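F-BAR domain only protein 1 (Danio rerio, PDB 5JP2) probably acts at an early step of clathrin-mediated endocytosis, and carries a mu homology domain that binds a peptide of Eps15. Local coordinates at residues T158-D163 with A228-L233; A169-T174 with L214-H219; T174-V179 with V245-S250; Q180-L185 with R206-L211. All coordinates share one frame; numbering follows the deposited sequence.

Contact 1. Residues T158-D163 with A228-L233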
# COMPACT_ATOMS: atom_id res chain seq x y z
N THR B 158 -16.07 9.95 -30.18
CA THR B 158 -15.54 8.87 -29.36
C THR B 158 -16.33 8.79 -28.07
O THR B 158 -16.57 9.81 -27.43
CB THR B 158 -14.07 9.11 -29.04
OG1 THR B 158 -13.35 9.31 -30.26
CG2 THR B 158 -13.50 7.93 -28.29
N ARG B 159 -16.75 7.59 -27.69
CA ARG B 159 -17.40 7.44 -26.40
C ARG B 159 -16.60 6.48 -25.55
O ARG B 159 -16.10 5.47 -26.03
CB ARG B 159 -18.84 6.97 -26.56
CG ARG B 159 -19.64 7.01 -25.28
CD ARG B 159 -21.01 6.39 -25.44
NE ARG B 159 -21.69 6.30 -24.15
CZ ARG B 159 -21.73 5.20 -23.41
NH1 ARG B 159 -21.11 4.11 -23.83
NH2 ARG B 159 -22.37 5.21 -22.25
N VAL B 160 -16.46 6.81 -24.27
CA VAL B 160 -15.70 6.00 -23.33
C VAL B 160 -16.56 5.79 -22.09
O VAL B 160 -17.17 6.73 -21.59
CB VAL B 160 -14.37 6.69 -22.96
CG1 VAL B 160 -13.67 5.96 -21.85
CG2 VAL B 160 -13.48 6.79 -24.18
N SER B 161 -16.59 4.55 -21.60
CA SER B 161 -17.35 4.24 -20.40
C SER B 161 -16.53 3.32 -19.50
O SER B 161 -15.73 2.52 -19.97
CB SER B 161 -18.68 3.60 -20.77
OG SER B 161 -18.48 2.25 -21.11
N LEU B 162 -16.75 3.45 -18.19
CA LEU B 162 -16.06 2.63 -17.21
C LEU B 162 -17.01 2.09 -16.15
O LEU B 162 -17.71 2.87 -15.50
CB LEU B 162 -14.94 3.42 -16.53
CG LEU B 162 -14.16 2.66 -15.44
CD1 LEU B 162 -13.24 1.63 -16.03
CD2 LEU B 162 -13.39 3.62 -14.58
N ASP B 163 -17.02 0.78 -15.98
CA ASP B 163 -17.70 0.16 -14.85
C ASP B 163 -16.66 -0.19 -13.79
O ASP B 163 -15.58 -0.68 -14.11
CB ASP B 163 -18.48 -1.08 -15.27
CG ASP B 163 -19.57 -0.77 -16.28
OD1 ASP B 163 -20.01 0.38 -16.36
OD2 ASP B 163 -20.00 -1.69 -17.00
N ALA B 228 -17.94 9.29 -20.79
CA ALA B 228 -17.70 10.59 -21.39
C ALA B 228 -17.64 10.42 -22.90
O ALA B 228 -17.31 9.35 -23.40
CB ALA B 228 -16.41 11.22 -20.88
N SER B 229 -17.95 11.50 -23.61
CA SER B 229 -17.91 11.53 -25.06
C SER B 229 -17.45 12.90 -25.52
O SER B 229 -17.63 13.89 -24.81
CB SER B 229 -19.27 11.24 -25.68
OG SER B 229 -20.19 12.21 -25.24
N TRP B 230 -16.86 12.95 -26.70
CA TRP B 230 -16.36 14.20 -27.26
C TRP B 230 -16.23 14.04 -28.77
O TRP B 230 -16.47 12.97 -29.33
CB TRP B 230 -15.02 14.57 -26.63
CG TRP B 230 -13.98 13.53 -26.85
CD1 TRP B 230 -13.08 13.47 -27.87
CD2 TRP B 230 -13.73 12.39 -26.03
NE1 TRP B 230 -12.29 12.37 -27.74
CE2 TRP B 230 -12.66 11.69 -26.61
CE3 TRP B 230 -14.29 11.91 -24.85
CZ2 TRP B 230 -12.16 10.53 -26.06
CZ3 TRP B 230 -13.79 10.76 -24.31
CH2 TRP B 230 -12.73 10.08 -24.91
N GLN B 231 -15.83 15.12 -29.44
CA GLN B 231 -15.57 15.12 -30.87
C GLN B 231 -14.13 15.54 -31.08
O GLN B 231 -13.63 16.41 -30.37
CB GLN B 231 -16.48 16.06 -31.64
CG GLN B 231 -17.90 15.56 -31.82
CD GLN B 231 -18.81 16.63 -32.38
OE1 GLN B 231 -18.35 17.69 -32.81
NE2 GLN B 231 -20.11 16.40 -32.30
N CYS B 232 -13.47 14.91 -32.04
CA CYS B 232 -12.08 15.22 -32.36
C CYS B 232 -11.93 15.28 -33.87
O CYS B 232 -12.22 14.30 -34.56
CB CYS B 232 -11.14 14.17 -31.76
SG CYS B 232 -9.60 14.84 -31.11
N LEU B 233 -11.48 16.43 -34.37
CA LEU B 233 -11.42 16.63 -35.82
C LEU B 233 -10.49 15.62 -36.49
O LEU B 233 -10.73 15.22 -37.63
CB LEU B 233 -10.98 18.05 -36.14
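In the muniscin mu homology domain, Thr158, Arg159 and Val160 pair with Trp230, Ser229 and Ala228 as two antiparallel strands at the middle of a four-stranded antiparallel sheet. Strand 145-154 flanks the pair beyond 157-166, and strand 192-195 flanks it beyond 223-231. Two hydrogen-bonded pairs frame a non-hydrogen-bonded one. Val160 and Ala228 bond reciprocally, Val160 N to Ala228 O and Ala228 N to Val160 O, both at 2.8 Å. The bonds between Thr158 and Trp230 are longer; Thr158 N reaches Trp230 O at 3.2 Å, from a position tilted 21° out of the carbonyl plane. Between them Arg159 and Ser229 bring their CA atoms to 4.3 Å, and Ser229 CA makes a CA-H...O contact with Thr158 O.

The buried face of the pair carries Thr158, Val160, Ala228 and Trp230. Trp230 CG sits between its own backbone N and carbonyl carbon (chi1 60°), and the indole lies against Thr158 and Val160 of the neighbouring strand. Thr158 CB rests 3.6 Å above one face of that ring, offset toward its rim, and Thr158 CG2 meets CZ2 of Trp230 at 3.7 Å. Leu185 also packs on this indole. Val160 reaches the far end of the six-membered ring with the methyl anti to its carbonyl carbon, CG2, which lies 3.5 Å from Trp230 CH2.

Contact 2. Residues A169-T174 with L214-H219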
# COMPACT_ATOMS: atom_id res chain seq x y z
N ALA B 169 -15.13 -10.38 -2.49
CA ALA B 169 -14.19 -11.46 -2.77
C ALA B 169 -12.79 -10.93 -3.02
O ALA B 169 -11.81 -11.66 -2.86
CB ALA B 169 -14.68 -12.27 -3.96
N THR B 170 -12.69 -9.70 -3.50
CA THR B 170 -11.41 -9.12 -3.88
C THR B 170 -10.86 -8.20 -2.80
O THR B 170 -9.67 -8.24 -2.51
CB THR B 170 -11.56 -8.36 -5.18
OG1 THR B 170 -12.32 -7.17 -4.95
CG2 THR B 170 -12.29 -9.21 -6.17
N ALA B 171 -11.62 -7.38 -2.33
CA ALA B 171 -11.13 -6.27 -1.55
C ALA B 171 -10.91 -6.64 -0.09
O ALA B 171 -11.63 -7.48 0.47
CB ALA B 171 -12.10 -5.10 -1.64
N PRO B 172 -9.93 -6.01 0.54
CA PRO B 172 -9.78 -6.11 1.99
C PRO B 172 -10.94 -5.43 2.69
O PRO B 172 -11.72 -4.69 2.08
CB PRO B 172 -8.46 -5.38 2.26
CG PRO B 172 -8.39 -4.37 1.19
CD PRO B 172 -8.99 -5.03 -0.03
N ALA B 173 -11.04 -5.66 3.99
CA ALA B 173 -12.14 -5.09 4.76
C ALA B 173 -11.72 -3.71 5.24
O ALA B 173 -11.13 -3.58 6.31
CB ALA B 173 -12.51 -5.99 5.93
N THR B 174 -12.11 -2.70 4.48
CA THR B 174 -11.85 -1.29 4.74
C THR B 174 -12.36 -0.51 3.55
O THR B 174 -12.68 -1.08 2.52
CB THR B 174 -10.36 -1.00 5.00
OG1 THR B 174 -10.19 0.40 5.28
CG2 THR B 174 -9.49 -1.37 3.81
N LEU B 214 -15.47 4.10 -1.41
CA LEU B 214 -16.03 2.83 -1.83
C LEU B 214 -15.81 1.78 -0.77
O LEU B 214 -14.74 1.72 -0.15
CB LEU B 214 -15.42 2.34 -3.12
CG LEU B 214 -15.45 3.34 -4.24
CD1 LEU B 214 -14.55 2.83 -5.30
CD2 LEU B 214 -16.85 3.52 -4.74
N SER B 215 -16.81 0.95 -0.57
CA SER B 215 -16.73 -0.09 0.42
C SER B 215 -17.23 -1.40 -0.15
O SER B 215 -18.23 -1.42 -0.88
CB SER B 215 -17.55 0.31 1.65
OG SER B 215 -17.66 -0.78 2.55
N PRO B 216 -16.57 -2.51 0.17
CA PRO B 216 -17.08 -3.80 -0.29
C PRO B 216 -18.37 -4.21 0.40
O PRO B 216 -19.07 -5.08 -0.11
CB PRO B 216 -15.94 -4.76 0.04
CG PRO B 216 -15.18 -4.09 1.14
CD PRO B 216 -15.29 -2.63 0.88
N THR B 217 -18.70 -3.58 1.53
CA THR B 217 -19.78 -4.05 2.38
C THR B 217 -21.14 -3.90 1.72
O THR B 217 -22.05 -4.69 2.00
CB THR B 217 -19.76 -3.30 3.71
OG1 THR B 217 -19.99 -1.90 3.47
CG2 THR B 217 -18.42 -3.47 4.39
N ASN B 218 -21.33 -2.91 0.87
CA ASN B 218 -22.65 -2.64 0.33
C ASN B 218 -22.60 -2.50 -1.18
O ASN B 218 -21.69 -1.86 -1.72
CB ASN B 218 -23.24 -1.38 0.97
CG ASN B 218 -23.83 -1.66 2.33
OD1 ASN B 218 -24.30 -2.77 2.59
ND2 ASN B 218 -23.77 -0.69 3.22
N HIS B 219 -23.59 -3.10 -1.85
CA HIS B 219 -23.64 -3.10 -3.31
C HIS B 219 -23.74 -1.69 -3.86
O HIS B 219 -22.99 -1.30 -4.76
CB HIS B 219 -24.82 -3.93 -3.81
CG HIS B 219 -24.74 -5.39 -3.46
ND1 HIS B 219 -23.78 -6.23 -3.99
CD2 HIS B 219 -25.53 -6.16 -2.67
CE1 HIS B 219 -23.97 -7.45 -3.52
NE2 HIS B 219 -25.02 -7.44 -2.73
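Ala171 faces Pro216 where two irregular loop segments pass each other; the nearest CA pairs, Ala171 with Pro216 and Thr174 with Ser215, both stand 6.6 Å apart. Pro216 provides most of the surface that 214-219 contributes, the nearest partners of its CB, CG and CD being three different residues of 169-174. At one corner Pro216 CB faces the methyl of Ala171, with 4.2 Å between the two CB atoms. The next ring atom, CG of Pro216, lies 3.6 Å from the carbonyl oxygen of Pro172. Pro216 CD, the side-chain carbon bonded to the ring nitrogen, comes to 3.5 Å from Thr174 O. Two backbone carbonyl oxygens therefore lie against the aliphatic ring, and the interaction is van der Waals in character.

These loops belong to the mu homology domain: 169-174 lies between strands 157-166 and 179-184, whereas residues 214-219 lead from strand 206-210 to the short helix 219-222. The contact is near the surface, and the side chain of Pro216 is about 9 Å from the bound zinc ion, whose site includes His165 and Cys167. Cys166, between those two residues, is touched by Pro216, while Thr170 OG1 hydrogen-bonds to Cys167 O. Pro172, whose carbonyl faces Pro216, packs with its own ring on Pro144 and on Phe275 of strand 266-283.

Within 214-219 a side-chain bond spans the proline: Ser215 OG and Thr217 OG1 are hydrogen-bonded at 2.7 Å. Ser215 OG is anti to its backbone N (chi1 170°), and Thr217 OG1 meets it from the residue following Pro216.

Contact 3. Residues T174-V179 with V245-S250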
# COMPACT_ATOMS: atom_id res chain seq x y z
N THR B 174 -12.11 -2.70 4.48
CA THR B 174 -11.85 -1.29 4.74
C THR B 174 -12.36 -0.51 3.55
O THR B 174 -12.68 -1.08 2.52
CB THR B 174 -10.36 -1.00 5.00
OG1 THR B 174 -10.19 0.40 5.28
CG2 THR B 174 -9.49 -1.37 3.81
N GLN B 175 -12.47 0.80 3.71
CA GLN B 175 -12.88 1.65 2.62
C GLN B 175 -11.72 1.99 1.71
O GLN B 175 -10.57 2.08 2.14
CB GLN B 175 -13.48 2.94 3.18
CG GLN B 175 -14.68 2.73 4.03
CD GLN B 175 -15.52 3.97 4.07
OE1 GLN B 175 -15.01 5.07 4.29
NE2 GLN B 175 -16.82 3.82 3.85
N LEU B 176 -12.03 2.22 0.44
CA LEU B 176 -11.12 2.90 -0.46
C LEU B 176 -11.48 4.37 -0.48
O LEU B 176 -12.62 4.73 -0.75
CB LEU B 176 -11.21 2.29 -1.86
CG LEU B 176 -11.15 0.75 -1.94
CD1 LEU B 176 -11.47 0.27 -3.30
CD2 LEU B 176 -9.80 0.20 -1.54
N THR B 177 -10.52 5.23 -0.19
CA THR B 177 -10.77 6.66 -0.07
C THR B 177 -9.90 7.42 -1.06
O THR B 177 -9.07 6.84 -1.75
CB THR B 177 -10.54 7.14 1.37
OG1 THR B 177 -9.15 7.08 1.69
CG2 THR B 177 -11.28 6.25 2.33
N SER B 178 -10.09 8.73 -1.12
CA SER B 178 -9.44 9.59 -2.11
C SER B 178 -9.53 9.01 -3.52
O SER B 178 -8.57 9.02 -4.29
CB SER B 178 -7.98 9.85 -1.72
OG SER B 178 -7.90 10.68 -0.59
N VAL B 179 -10.71 8.52 -3.87
CA VAL B 179 -10.92 7.82 -5.13
C VAL B 179 -11.07 8.82 -6.26
O VAL B 179 -11.92 9.71 -6.20
CB VAL B 179 -12.13 6.89 -5.05
CG1 VAL B 179 -12.25 6.09 -6.33
CG2 VAL B 179 -12.01 5.97 -3.86
N VAL B 245 -7.08 5.04 -12.29
CA VAL B 245 -7.79 5.15 -11.02
C VAL B 245 -6.79 5.29 -9.89
O VAL B 245 -5.77 4.61 -9.84
CB VAL B 245 -8.70 3.93 -10.78
CG1 VAL B 245 -9.52 4.13 -9.53
CG2 VAL B 245 -9.61 3.73 -11.96
N GLN B 246 -7.12 6.16 -8.94
CA GLN B 246 -6.31 6.42 -7.77
C GLN B 246 -7.16 6.20 -6.53
O GLN B 246 -8.32 6.60 -6.49
CB GLN B 246 -5.76 7.83 -7.80
CG GLN B 246 -4.95 8.08 -9.05
CD GLN B 246 -4.37 9.45 -9.10
OE1 GLN B 246 -5.02 10.42 -8.74
NE2 GLN B 246 -3.15 9.55 -9.59
N PHE B 247 -6.57 5.58 -5.52
CA PHE B 247 -7.25 5.44 -4.24
C PHE B 247 -6.22 5.09 -3.18
O PHE B 247 -5.06 4.82 -3.47
CB PHE B 247 -8.38 4.40 -4.30
CG PHE B 247 -7.94 3.02 -4.71
CD1 PHE B 247 -7.25 2.19 -3.83
CD2 PHE B 247 -8.29 2.53 -5.97
CE1 PHE B 247 -6.87 0.92 -4.21
CE2 PHE B 247 -7.92 1.26 -6.35
CZ PHE B 247 -7.21 0.45 -5.46
N VAL B 248 -6.70 5.05 -1.94
CA VAL B 248 -5.88 4.92 -0.74
C VAL B 248 -6.70 4.08 0.22
O VAL B 248 -7.92 4.00 0.12
CB VAL B 248 -5.53 6.31 -0.14
CG1 VAL B 248 -4.99 6.20 1.26
CG2 VAL B 248 -4.54 7.03 -1.00
N GLY B 249 -6.02 3.44 1.16
CA GLY B 249 -6.69 2.66 2.17
C GLY B 249 -5.82 2.59 3.41
O GLY B 249 -4.65 2.96 3.40
N SER B 250 -6.44 2.19 4.51
CA SER B 250 -5.74 2.05 5.77
C SER B 250 -6.43 0.98 6.58
O SER B 250 -7.63 0.77 6.43
CB SER B 250 -5.71 3.35 6.56
OG SER B 250 -7.03 3.70 6.90
O HOH W 1 -9.18 2.94 4.12
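Thr174 and Ser250 are joined by a hydroxyl and a water at one end of this contact, while Thr177 and Val248 are joined through their backbones. Thr174 OG1, anti to its own backbone N (chi1 -179°), donates to Ser250 O at 2.8 Å. A water molecule donates to Thr174 OG1 and to Gln175 O, the latter at 2.6 Å, and accepts from Ser250 N, bridging the two segments beside the direct bond.

Thr177 and Val248 form an antiparallel hydrogen-bonded pair. The bond from Thr177 N to Val248 O (2.9 Å) is nearly straight, with 171° at the hydrogen. The return bond, Val248 N to Thr177 O, is more bent at 132°. The chain turns a corner at Ser178 directly afterwards, and beyond it Val179 CA makes a CA-H...O contact of 3.2 Å with Gln246 O.

Apolar contacts centre on Phe247. Leu176 lies beside it, the two side chains pointing the same way, with Leu176 CD2 4.0 Å from both CD1 and CE1 of the ring. Val179 CG2 meets Phe247 CB on the other side of the corner.

Val248 also packs on an aromatic side chain of the bound peptide. Phe247 stacks edge-to-face with Tyr280 of strand 266-283, which adjoins strand 242-250 in the large mixed sheet; on the other flank of 242-250, the chain from the corner enters strand 179-184.

Contact 4. Residues Q180-L185 with R206-L211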
# COMPACT_ATOMS: atom_id res chain seq x y z
N GLN B 180 -10.25 8.68 -7.29
CA GLN B 180 -10.27 9.51 -8.47
C GLN B 180 -10.19 8.64 -9.72
O GLN B 180 -9.54 7.60 -9.72
CB GLN B 180 -9.10 10.49 -8.49
CG GLN B 180 -9.14 11.57 -7.47
CD GLN B 180 -8.00 12.55 -7.66
OE1 GLN B 180 -7.14 12.34 -8.50
NE2 GLN B 180 -8.00 13.62 -6.89
N VAL B 181 -10.79 9.11 -10.80
CA VAL B 181 -10.71 8.45 -12.09
C VAL B 181 -10.24 9.48 -13.09
O VAL B 181 -10.83 10.55 -13.20
CB VAL B 181 -12.04 7.83 -12.52
CG1 VAL B 181 -11.90 7.17 -13.91
CG2 VAL B 181 -12.49 6.83 -11.51
N LEU B 182 -9.20 9.14 -13.83
CA LEU B 182 -8.53 10.06 -14.73
C LEU B 182 -8.59 9.51 -16.15
O LEU B 182 -8.16 8.38 -16.40
CB LEU B 182 -7.08 10.28 -14.31
CG LEU B 182 -6.92 10.76 -12.87
CD1 LEU B 182 -5.54 10.49 -12.36
CD2 LEU B 182 -7.22 12.21 -12.81
N LEU B 183 -9.14 10.30 -17.06
CA LEU B 183 -9.14 9.98 -18.48
C LEU B 183 -8.39 11.09 -19.21
O LEU B 183 -8.88 12.23 -19.25
CB LEU B 183 -10.56 9.85 -19.01
CG LEU B 183 -10.75 9.71 -20.51
CD1 LEU B 183 -10.10 8.45 -21.04
CD2 LEU B 183 -12.21 9.71 -20.81
N PRO B 184 -7.21 10.83 -19.78
CA PRO B 184 -6.52 11.91 -20.48
C PRO B 184 -7.24 12.26 -21.77
O PRO B 184 -7.73 11.38 -22.48
CB PRO B 184 -5.13 11.32 -20.74
CG PRO B 184 -5.34 9.90 -20.77
CD PRO B 184 -6.46 9.57 -19.84
N LEU B 185 -7.35 13.55 -22.04
CA LEU B 185 -8.02 14.06 -23.22
C LEU B 185 -7.33 15.34 -23.67
O LEU B 185 -7.14 16.26 -22.88
CB LEU B 185 -9.49 14.34 -22.91
CG LEU B 185 -10.33 14.83 -24.07
CD1 LEU B 185 -10.34 13.77 -25.14
CD2 LEU B 185 -11.72 15.10 -23.59
N ARG B 206 -6.52 16.24 -18.84
CA ARG B 206 -7.21 15.00 -18.52
C ARG B 206 -8.53 15.30 -17.84
O ARG B 206 -8.71 16.35 -17.22
CB ARG B 206 -6.35 14.09 -17.65
CG ARG B 206 -5.94 14.71 -16.35
CD ARG B 206 -4.83 13.91 -15.68
NE ARG B 206 -4.51 14.47 -14.37
CZ ARG B 206 -3.56 14.00 -13.56
NH1 ARG B 206 -2.84 12.95 -13.93
NH2 ARG B 206 -3.34 14.58 -12.40
N LEU B 207 -9.47 14.38 -18.00
CA LEU B 207 -10.75 14.45 -17.31
C LEU B 207 -10.65 13.84 -15.92
O LEU B 207 -10.03 12.79 -15.74
CB LEU B 207 -11.82 13.71 -18.10
CG LEU B 207 -12.43 14.42 -19.27
CD1 LEU B 207 -13.41 13.49 -19.92
CD2 LEU B 207 -13.11 15.65 -18.77
N LEU B 208 -11.23 14.51 -14.93
CA LEU B 208 -11.17 14.09 -13.54
C LEU B 208 -12.55 13.85 -12.97
O LEU B 208 -13.37 14.76 -12.92
CB LEU B 208 -10.46 15.13 -12.69
CG LEU B 208 -10.48 14.86 -11.18
CD1 LEU B 208 -9.76 13.59 -10.80
CD2 LEU B 208 -9.90 16.04 -10.42
N TRP B 209 -12.80 12.62 -12.54
CA TRP B 209 -13.94 12.29 -11.70
C TRP B 209 -13.46 12.08 -10.27
O TRP B 209 -12.49 11.36 -10.04
CB TRP B 209 -14.66 11.04 -12.18
CG TRP B 209 -15.44 11.20 -13.43
CD1 TRP B 209 -16.72 11.63 -13.55
CD2 TRP B 209 -14.99 10.89 -14.75
NE1 TRP B 209 -17.10 11.61 -14.86
CE2 TRP B 209 -16.06 11.16 -15.62
CE3 TRP B 209 -13.79 10.42 -15.28
CZ2 TRP B 209 -15.96 10.98 -16.99
CZ3 TRP B 209 -13.70 10.23 -16.62
CH2 TRP B 209 -14.77 10.51 -17.47
N LYS B 210 -14.16 12.68 -9.32
CA LYS B 210 -13.96 12.39 -7.91
C LYS B 210 -15.10 11.52 -7.45
O LYS B 210 -16.27 11.90 -7.57
CB LYS B 210 -13.91 13.67 -7.07
CG LYS B 210 -12.74 14.58 -7.33
CD LYS B 210 -12.72 15.68 -6.30
CE LYS B 210 -11.53 16.60 -6.48
NZ LYS B 210 -11.54 17.69 -5.47
N LEU B 211 -14.78 10.37 -6.88
CA LEU B 211 -15.78 9.39 -6.49
C LEU B 211 -15.92 9.38 -4.98
O LEU B 211 -14.98 9.70 -4.25
CB LEU B 211 -15.39 7.99 -6.97
CG LEU B 211 -15.26 7.78 -8.47
CD1 LEU B 211 -14.94 6.35 -8.75
CD2 LEU B 211 -16.55 8.14 -9.13
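Leu183 O accepts the shortest bond here, from Leu207 N at 2.6 Å, with the donor tilted 30° from the carbonyl plane. Leu183 N returns a bond to Leu207 O, and Val181 and Trp209 form a second hydrogen-bonded pair, both of whose donors lie in the carbonyl planes.

On the face bearing Val181, Leu183, Leu207 and Trp209, the indole presents its edge to Leu183 CB, 4.0 Å from Trp209 CZ3, and to Val181 O; Trp209 CE3 also touches Val181 CG1. Trp209 NE1 bonds to Pro196 O. The other Val181 methyl, CG2, reaches Leu211 CD1 at 3.7 Å.

On the other face Leu182 and Leu208 lie side by side, pointing the same way, with Leu182 CD2 3.5 Å from Leu208 CD1. The same Leu182 methyl sits 3.9 Å above one face of the Arg206 guanidinium, offset toward its rim. With Arg206 CG between the backbone N and carbonyl carbon (chi1 59°), the chain runs extended to NE, which lies 3.9 Å from Leu182 CD2.

The two strands run 163° apart, a regular antiparallel pairing that sets 206-210 beside 179-184 near one end of the large mixed sheet of the mu homology domain.

Contacts 1 and 4 belong to different sheets that pack face to face: Leu162 CD2 meets Val181 CG1 at 3.9 Å, and Ala228 lies against Trp209 and Leu207. Contact 1 is the buried one; contacts 3 and 4 are partly buried, and contact 2 is at the surface. Contacts 3 and 4 both reach the large mixed sheet, where strand 179-184 lies between 242-250 and 206-210. Contact 2 shares Thr174 with contact 3. Regular backbone pairing dominates contacts 1 and 4, contact 3 mixes a single bridge with a hydroxyl and a water, and contact 2 relies on proline packing near the zinc site.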